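Local atomic coordinates of glucose-6-phosphate dehydrogenase (Trypanosoma cruzi, PDB entry 5AQ1), a protein that oxidises glucose 6-phosphate to 6-phosphogluconolactone with NADP+ as hydride acceptor, the NADPH-producing first step of the pentose phosphate pathway. Residues Val154-Gly157 with Val158-Leu162. Sequence-based numbering, arbitrary orientation.
Sequences VFVG and VCRGL
Cys159 sets its thiol over one face of the Phe155 ring, one turn back along the same helix. SG lies 3.7 Å from the centroid of the Phe155 ring and 20° off its normal, displaced toward the rim where CE1 and CZ lie, a Cys sulfur-aromatic contact. The phenyl group stands there because CG of Phe155 is anti to the backbone N (chi1 178°), while SG of Cys159 lies beside its own backbone N, on the side facing back toward Phe155. The backbone bond of the same turn joins the pair: Cys159 N donates to Phe155 O at 3.0 Å. Val156 and Arg160 form a second pair, running side by side and pointing the same way. CG1 of Val156 rests on one face of the guanidinium group, 3.7 Å from Arg160 NE, and the extended arginine chain lays its planar end over that methyl, off-centre toward the rim of the group. At their backbones Arg160 N donates a hydrogen bond to Val156 O at 2.9 Å. Val154 and Val158 meet more loosely at an oblique angle, CG2 to CG2 4.1 Å; Val158 N reaches Val154 O at 3.1 Å. Gly157 O accepts the next i to i+4 hydrogen bond, from Gly161 N, a backbone link between two residues without side chains. The four bonds make up the first turns of helix 155-165, the crossover of a beta-alpha-beta unit in the Rossmann-like coenzyme domain. At its start Val154 touches the bound NADPH. Phe155 and Cys159 pack together against Leu148 of strand 143-148 and Leu197 of helix 187-197, Val158 also leans on Leu148, and farther along Leu162 reaches Phe146 of strand 143-148 and Leu177 of strand 175-179.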
# COMPACT_ATOMS: atom_id res chain seq x y z
N VAL B 154 30.18 -31.28 29.71
CA VAL B 154 29.89 -32.71 29.59
C VAL B 154 28.96 -33.07 28.43
O VAL B 154 28.69 -34.24 28.19
CB VAL B 154 29.29 -33.30 30.89
CG1 VAL B 154 30.15 -32.91 32.09
CG2 VAL B 154 27.85 -32.85 31.09
N PHE B 155 28.48 -32.06 27.70
CA PHE B 155 27.42 -32.24 26.70
C PHE B 155 27.69 -33.34 25.66
O PHE B 155 26.88 -34.24 25.49
CB PHE B 155 27.15 -30.92 25.98
CG PHE B 155 26.11 -31.03 24.89
CD1 PHE B 155 24.78 -31.20 25.22
CD2 PHE B 155 26.48 -30.98 23.55
CE1 PHE B 155 23.82 -31.31 24.22
CE2 PHE B 155 25.52 -31.09 22.55
CZ PHE B 155 24.19 -31.25 22.89
N VAL B 156 28.82 -33.24 24.97
CA VAL B 156 29.12 -34.13 23.85
C VAL B 156 29.30 -35.57 24.32
O VAL B 156 28.81 -36.50 23.68
CB VAL B 156 30.36 -33.67 23.05
CG1 VAL B 156 30.69 -34.65 21.94
CG2 VAL B 156 30.15 -32.28 22.47
N GLY B 157 29.99 -35.75 25.45
CA GLY B 157 30.18 -37.07 26.05
C GLY B 157 28.88 -37.77 26.40
O GLY B 157 28.74 -38.97 26.19
N VAL B 158 27.91 -37.00 26.90
CA VAL B 158 26.60 -37.54 27.24
C VAL B 158 25.82 -37.91 25.99
O VAL B 158 25.15 -38.94 25.95
CB VAL B 158 25.77 -36.54 28.07
CG1 VAL B 158 24.34 -37.02 28.25
CG2 VAL B 158 26.42 -36.35 29.43
N CYS B 159 25.90 -37.07 24.96
CA CYS B 159 25.27 -37.36 23.68
C CYS B 159 25.84 -38.63 23.04
O CYS B 159 25.10 -39.42 22.47
CB CYS B 159 25.42 -36.17 22.73
SG CYS B 159 24.47 -34.70 23.21
N ARG B 160 27.15 -38.83 23.16
CA ARG B 160 27.80 -40.02 22.62
C ARG B 160 27.37 -41.29 23.36
O ARG B 160 27.11 -42.31 22.74
CB ARG B 160 29.33 -39.89 22.65
CG ARG B 160 29.86 -39.03 21.52
CD ARG B 160 31.37 -38.87 21.58
NE ARG B 160 31.81 -37.89 20.58
CZ ARG B 160 33.00 -37.27 20.58
NH1 ARG B 160 33.90 -37.52 21.52
NH2 ARG B 160 33.27 -36.40 19.62
N GLY B 161 27.31 -41.21 24.69
CA GLY B 161 26.88 -42.34 25.52
C GLY B 161 25.45 -42.75 25.26
O GLY B 161 25.14 -43.93 25.14
N LEU B 162 24.56 -41.75 25.17
CA LEU B 162 23.14 -42.00 24.88
C LEU B 162 22.95 -42.61 23.49
O LEU B 162 22.22 -43.58 23.34
CB LEU B 162 22.33 -40.70 24.98
CG LEU B 162 22.09 -40.14 26.38
CD1 LEU B 162 21.47 -38.75 26.29
CD2 LEU B 162 21.21 -41.07 27.20